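Local coordinates for chemotaxis signal transduction protein (Thermoanaerobacter tengcongensis, PDB 2QDL), which probably acts as the CheW scaffold of bacterial chemotaxis, coupling the histidine kinase CheA to the chemoreceptors, at residues 83-86 with 91-94; 100-105 with 129-134; 112-115 with 121-124. All coordinates share one frame; numbering follows the deposited sequence.

Contact 1: residues 83-86 with 91-94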
# COMPACT_ATOMS: atom_id res chain seq x y z
N ILE A 83 8.51 -1.99 4.72
CA ILE A 83 7.99 -0.71 4.32
C ILE A 83 8.08 -0.59 2.81
O ILE A 83 9.17 -0.50 2.25
CB ILE A 83 8.75 0.50 4.97
CG1 ILE A 83 8.66 0.44 6.51
CG2 ILE A 83 8.17 1.81 4.40
CD1 ILE A 83 9.66 1.38 7.25
N ILE A 84 6.91 -0.58 2.19
CA ILE A 84 6.80 -0.40 0.73
C ILE A 84 6.85 1.07 0.42
O ILE A 84 5.99 1.85 0.88
CB ILE A 84 5.50 -0.99 0.18
CG1 ILE A 84 5.37 -2.48 0.57
CG2 ILE A 84 5.42 -0.79 -1.32
CD1 ILE A 84 4.09 -3.12 0.12
N ILE A 85 7.86 1.45 -0.35
CA ILE A 85 8.01 2.84 -0.79
C ILE A 85 7.20 3.07 -2.05
O ILE A 85 7.36 2.39 -3.07
CB ILE A 85 9.48 3.24 -1.01
CG1 ILE A 85 10.36 2.83 0.18
CG2 ILE A 85 9.63 4.75 -1.41
CD1 ILE A 85 9.97 3.41 1.52
N VAL A 86 6.28 4.02 -1.94
CA VAL A 86 5.43 4.41 -3.06
C VAL A 86 5.60 5.94 -3.32
O VAL A 86 6.41 6.61 -2.68
CB VAL A 86 3.92 4.02 -2.78
CG1 VAL A 86 3.79 2.52 -2.46
CG2 VAL A 86 3.34 4.88 -1.64
N GLN A 91 5.40 12.73 -4.34
CA GLN A 91 6.17 12.64 -3.10
C GLN A 91 6.34 11.20 -2.65
O GLN A 91 5.41 10.39 -2.78
CB GLN A 91 5.47 13.41 -1.98
CG GLN A 91 5.20 14.89 -2.32
CD GLN A 91 6.50 15.65 -2.53
OE1 GLN A 91 7.48 15.45 -1.80
NE2 GLN A 91 6.53 16.51 -3.54
N LYS A 92 7.51 10.88 -2.09
CA LYS A 92 7.75 9.55 -1.53
C LYS A 92 7.00 9.31 -0.21
O LYS A 92 6.96 10.17 0.67
CB LYS A 92 9.25 9.29 -1.33
CG LYS A 92 10.04 9.15 -2.62
CD LYS A 92 11.25 8.22 -2.45
CE LYS A 92 12.10 8.11 -3.74
NZ LYS A 92 11.27 8.08 -5.01
N ALA A 93 6.41 8.12 -0.09
CA ALA A 93 5.70 7.71 1.12
C ALA A 93 6.00 6.24 1.38
O ALA A 93 6.41 5.51 0.46
CB ALA A 93 4.19 7.97 0.96
N GLY A 94 5.87 5.82 2.65
CA GLY A 94 6.09 4.45 3.06
C GLY A 94 4.82 3.85 3.65
O GLY A 94 4.09 4.50 4.41
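Val86 and Ala93 form a hydrogen-bonded antiparallel pair, each accepting the other's amide. Val86 N gives to Ala93 O at 2.8 Å. The return bond, from Ala93 N to Val86 O, is 3.0 Å long; its N-H points equally straight at the acceptor, but the donor stands above the carbonyl plane of Val86, 44° out of it. Next along, Ile85 and Gly94 are a non-hydrogen-bonded pair, their CA atoms 4.6 Å apart. Three CA-H...O contacts supplement the amide hydrogen bonds, among them Gly94 CA to Ile84 O at 3.4 Å.

The two segments are facing parts of the beta hairpin made by strands 82-88 and 91-106, within the curled, barrel-like sheet of the CheW fold. Ile84 adds a backbone hydrogen bond to Leu95 in the same hairpin, while Ile83 and Ile85 form backbone hydrogen bonds to residues 32-35, so that strand 82-88 has a neighbour along each edge.

Ile85 can be followed outward. Its CB lies near Ala93 O, 4.1 Å away. There the side chain forks: CG2, set anti to the backbone N by a chi1 of -48°, bends over the same carbonyl oxygen and reaches CD of Lys92 at 4.0 Å, the two side chains crossing at a slant. CG1 rises on the other branch to CD1, which stops 4.3 Å from Gly94 CA. That glycine, bare of a side chain, also takes CG2 of Ile83 close over its CA, at 3.6 Å. Ile83 and Ile85 both rest on Ile54 of strand 50-56. On the reverse face of the hairpin Val86 CG2 touches the methyl of Ala93; Leu141 packs against the valine and Phe145 against the alanine.

Contact 2: residues 100-105 with 129-134; sequences VHEVIP and AKTDDK
A single methyl group carries most of this contact, and it is pressed unusually close: CD1 of Ile104 lies 3.0 Å from OG1 of Thr131 and 3.4 Å from its CG2, the latter tighter than a usual carbon-carbon contact. The two side chains meet tip to tip, the isoleucine methyl lodged against the fork of the threonine. Ile104 gets there with CG1 placed between its backbone N and carbonyl carbon (chi1 56°) and the chain then extended to CD1. The backbones stay apart, with 8.6 Å between the CA atoms of Ile104 and Thr131. Both residues also touch Ile136 of strand 134-139, so they meet where the long strand 91-106 comes near the end of strand 125-131 without pairing with it. Upstream, His101 and Glu102 both face Val16 in a classic beta bulge of strand 91-106. Glu102 OE2 passes 4.5 Å from Thr131 CG2 and lies 5.0 Å from OD2 of Asp132, a like-charged neighbour. The contact is thus a small van der Waals touch of a methyl against both a methyl and a hydroxyl oxygen, with no polar bond between the segments; the two carboxylates, if both ionised, would probably disfavour each other slightly.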
# COMPACT_ATOMS: atom_id res chain seq x y z
N VAL A 100 5.51 -9.18 2.26
CA VAL A 100 5.32 -9.30 0.82
C VAL A 100 5.33 -10.81 0.54
O VAL A 100 6.38 -11.46 0.60
CB VAL A 100 6.41 -8.53 0.04
CG1 VAL A 100 6.31 -8.79 -1.47
CG2 VAL A 100 6.32 -7.03 0.35
N HIS A 101 4.15 -11.36 0.29
CA HIS A 101 3.99 -12.80 0.05
C HIS A 101 4.36 -13.22 -1.39
O HIS A 101 5.23 -14.07 -1.59
CB HIS A 101 2.57 -13.23 0.41
CG HIS A 101 2.25 -13.08 1.87
ND1 HIS A 101 2.83 -13.87 2.84
CD2 HIS A 101 1.46 -12.20 2.52
CE1 HIS A 101 2.37 -13.51 4.03
NE2 HIS A 101 1.56 -12.48 3.87
N GLU A 102 3.71 -12.60 -2.37
CA GLU A 102 3.90 -13.00 -3.76
C GLU A 102 3.75 -11.85 -4.73
O GLU A 102 3.39 -10.73 -4.34
CB GLU A 102 2.95 -14.16 -4.13
CG GLU A 102 1.48 -13.84 -4.12
CD GLU A 102 0.61 -15.11 -4.19
OE1 GLU A 102 1.02 -16.11 -4.81
OE2 GLU A 102 -0.49 -15.09 -3.62
N VAL A 103 4.08 -12.14 -5.98
CA VAL A 103 3.91 -11.26 -7.10
C VAL A 103 3.11 -12.06 -8.12
O VAL A 103 3.61 -13.04 -8.69
CB VAL A 103 5.26 -10.79 -7.72
CG1 VAL A 103 5.01 -9.89 -8.93
CG2 VAL A 103 6.11 -10.04 -6.70
N ILE A 104 1.86 -11.66 -8.33
CA ILE A 104 1.00 -12.41 -9.23
C ILE A 104 0.55 -11.64 -10.48
O ILE A 104 0.25 -10.47 -10.41
CB ILE A 104 -0.23 -13.02 -8.50
CG1 ILE A 104 -1.04 -11.96 -7.78
CG2 ILE A 104 0.23 -14.12 -7.52
CD1 ILE A 104 -2.27 -12.57 -7.18
N PRO A 105 0.51 -12.35 -11.63
CA PRO A 105 -0.01 -11.80 -12.88
C PRO A 105 -1.52 -11.92 -12.89
O PRO A 105 -2.07 -12.91 -12.42
CB PRO A 105 0.59 -12.73 -13.93
CG PRO A 105 0.64 -14.08 -13.23
CD PRO A 105 0.97 -13.75 -11.78
N ALA A 129 -9.59 -7.60 -6.88
CA ALA A 129 -9.10 -8.71 -7.66
C ALA A 129 -9.36 -10.00 -6.88
O ALA A 129 -9.61 -9.99 -5.67
CB ALA A 129 -7.61 -8.53 -7.94
N LYS A 130 -9.33 -11.13 -7.57
CA LYS A 130 -9.64 -12.39 -6.88
C LYS A 130 -8.64 -13.50 -7.22
O LYS A 130 -8.55 -13.95 -8.38
CB LYS A 130 -11.10 -12.79 -7.11
CG LYS A 130 -12.15 -11.70 -6.72
CD LYS A 130 -13.51 -12.30 -6.40
CE LYS A 130 -13.88 -13.41 -7.43
NZ LYS A 130 -14.98 -14.33 -6.99
N THR A 131 -7.89 -13.94 -6.21
CA THR A 131 -6.77 -14.85 -6.44
C THR A 131 -6.80 -16.06 -5.53
O THR A 131 -7.14 -15.93 -4.35
CB THR A 131 -5.44 -14.12 -6.21
OG1 THR A 131 -5.22 -13.20 -7.29
CG2 THR A 131 -4.25 -15.11 -6.07
N ASP A 132 -6.40 -17.23 -6.07
CA ASP A 132 -6.68 -18.52 -5.45
C ASP A 132 -8.18 -18.53 -5.20
O ASP A 132 -8.98 -18.38 -6.13
CB ASP A 132 -5.92 -18.68 -4.12
CG ASP A 132 -4.60 -19.43 -4.27
OD1 ASP A 132 -4.60 -20.50 -4.93
OD2 ASP A 132 -3.58 -18.97 -3.70
N ASP A 133 -8.53 -18.69 -3.93
CA ASP A 133 -9.90 -18.56 -3.46
C ASP A 133 -9.96 -17.32 -2.53
O ASP A 133 -10.74 -17.26 -1.56
CB ASP A 133 -10.26 -19.84 -2.69
CG ASP A 133 -11.73 -20.19 -2.79
OD1 ASP A 133 -12.57 -19.28 -3.03
OD2 ASP A 133 -12.05 -21.39 -2.61
N LYS A 134 -9.14 -16.33 -2.87
CA LYS A 134 -8.92 -15.14 -2.05
C LYS A 134 -9.48 -13.88 -2.71
O LYS A 134 -9.59 -13.79 -3.95
CB LYS A 134 -7.41 -14.94 -1.82
CG LYS A 134 -6.68 -16.10 -1.14
CD LYS A 134 -6.82 -16.08 0.38
CE LYS A 134 -5.83 -17.03 1.03
NZ LYS A 134 -6.31 -18.43 0.97

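Contact 3: residues 112-115 with 121-124; sequences EPPP and DTAF
Van der Waals packing joins the two segments through one methyl group, CG2 of Thr122. It faces the ring of Pro114, 4.1 Å from CG and about equally far from CB, so it rests across the CB-CG side of the pyrrolidine, with the two side chains lying aslant. The threonine CB points toward the proline segment, and a chi1 of 60° sets OG1 between the backbone N and carbonyl carbon while CG2 lies beside the N, directed at the prolines.

A carbon-to-oxygen approach comes second: the same methyl is 3.3 Å from the backbone O of Pro115. The ring of Pro115 takes little part: its CB points away, and no ring carbon beyond CA comes nearer than 6.2 Å to residues 121-124.

Both segments belong to the long connection between strands 91-106 and 125-131. Residues 112-115 form an extended run containing three consecutive prolines, whereas 122-124 make a short 3-10 turn just ahead of strand 125-131.

The hydrogen bonds here shape the turn and do not join the segments. Asp121 OD1 accepts from Ala123 N at 3.0 Å, an Asx turn; the amide approaches on the anti side of the carboxylate, 30° out of its plane. Asp121 O accepts from Phe124 N at 2.9 Å. Together these bonds hold the backbone that presents Thr122 to the prolines. At the last residue of the turn, the ring of Phe124 meets that of Phe70, their planes inclined at about 40°, and a backbone hydrogen bond links Phe124 to Lys140.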
# COMPACT_ATOMS: atom_id res chain seq x y z
N GLU A 112 -12.71 -5.90 -10.27
CA GLU A 112 -14.05 -5.36 -10.11
C GLU A 112 -14.05 -4.10 -9.26
O GLU A 112 -13.26 -3.99 -8.32
CB GLU A 112 -14.97 -6.39 -9.44
CG GLU A 112 -15.10 -7.68 -10.23
CD GLU A 112 -15.96 -8.72 -9.52
OE1 GLU A 112 -16.42 -8.47 -8.37
OE2 GLU A 112 -16.17 -9.80 -10.14
N PRO A 113 -14.96 -3.15 -9.57
CA PRO A 113 -15.10 -1.94 -8.75
C PRO A 113 -15.59 -2.39 -7.39
O PRO A 113 -16.30 -3.38 -7.31
CB PRO A 113 -16.19 -1.14 -9.49
CG PRO A 113 -17.00 -2.21 -10.23
CD PRO A 113 -15.94 -3.19 -10.68
N PRO A 114 -15.21 -1.69 -6.30
CA PRO A 114 -15.71 -2.17 -5.02
C PRO A 114 -17.22 -1.89 -4.87
O PRO A 114 -17.71 -0.93 -5.45
CB PRO A 114 -14.94 -1.32 -4.00
CG PRO A 114 -14.65 -0.04 -4.75
CD PRO A 114 -14.39 -0.47 -6.16
N PRO A 115 -17.93 -2.71 -4.08
CA PRO A 115 -19.30 -2.28 -3.74
C PRO A 115 -19.19 -1.00 -2.87
O PRO A 115 -18.09 -0.68 -2.42
CB PRO A 115 -19.86 -3.45 -2.93
CG PRO A 115 -18.66 -4.20 -2.43
CD PRO A 115 -17.56 -3.99 -3.43
N ASP A 121 -12.81 1.40 3.82
CA ASP A 121 -13.36 2.57 3.12
C ASP A 121 -13.00 2.51 1.64
O ASP A 121 -11.83 2.40 1.30
CB ASP A 121 -12.79 3.85 3.73
CG ASP A 121 -13.64 5.08 3.47
OD1 ASP A 121 -14.04 5.32 2.33
OD2 ASP A 121 -13.85 5.86 4.41
N THR A 122 -14.00 2.61 0.77
CA THR A 122 -13.76 2.67 -0.66
C THR A 122 -12.83 3.83 -1.10
O THR A 122 -12.25 3.77 -2.16
CB THR A 122 -15.08 2.76 -1.45
OG1 THR A 122 -15.79 3.94 -1.04
CG2 THR A 122 -15.92 1.51 -1.18
N ALA A 123 -12.67 4.86 -0.27
CA ALA A 123 -11.73 5.95 -0.55
C ALA A 123 -10.31 5.42 -0.72
O ALA A 123 -9.44 6.08 -1.30
CB ALA A 123 -11.78 7.02 0.53
N PHE A 124 -10.08 4.23 -0.19
CA PHE A 124 -8.74 3.60 -0.16
C PHE A 124 -8.67 2.41 -1.11
O PHE A 124 -7.66 1.69 -1.14
CB PHE A 124 -8.40 3.12 1.25
CG PHE A 124 -8.45 4.21 2.32
CD1 PHE A 124 -7.73 5.40 2.18
CD2 PHE A 124 -9.18 4.00 3.51
CE1 PHE A 124 -7.78 6.37 3.17
CE2 PHE A 124 -9.21 4.94 4.49
CZ PHE A 124 -8.51 6.15 4.33

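Overall arrangement
From the N terminus, the chain first passes the strands from 12-19 to 59-65, then reaches contact 1, which closes the tight hairpin of strands 82-88 and 91-106. The second of these strands runs on to 100-105, where contact 2 opens; it closes at 129-134, bringing the far end of the long strand near the end of strand 125-131. Contact 3 lies wholly within that excursion, gathering the connection between the two strands into a smaller loop at the surface. Contact 1 precedes the other two, and none cross. Its centre lies about 21 Å from each of theirs, on the opposite side of the chain's centre; the centres of contacts 2 and 3 are about 18 Å apart.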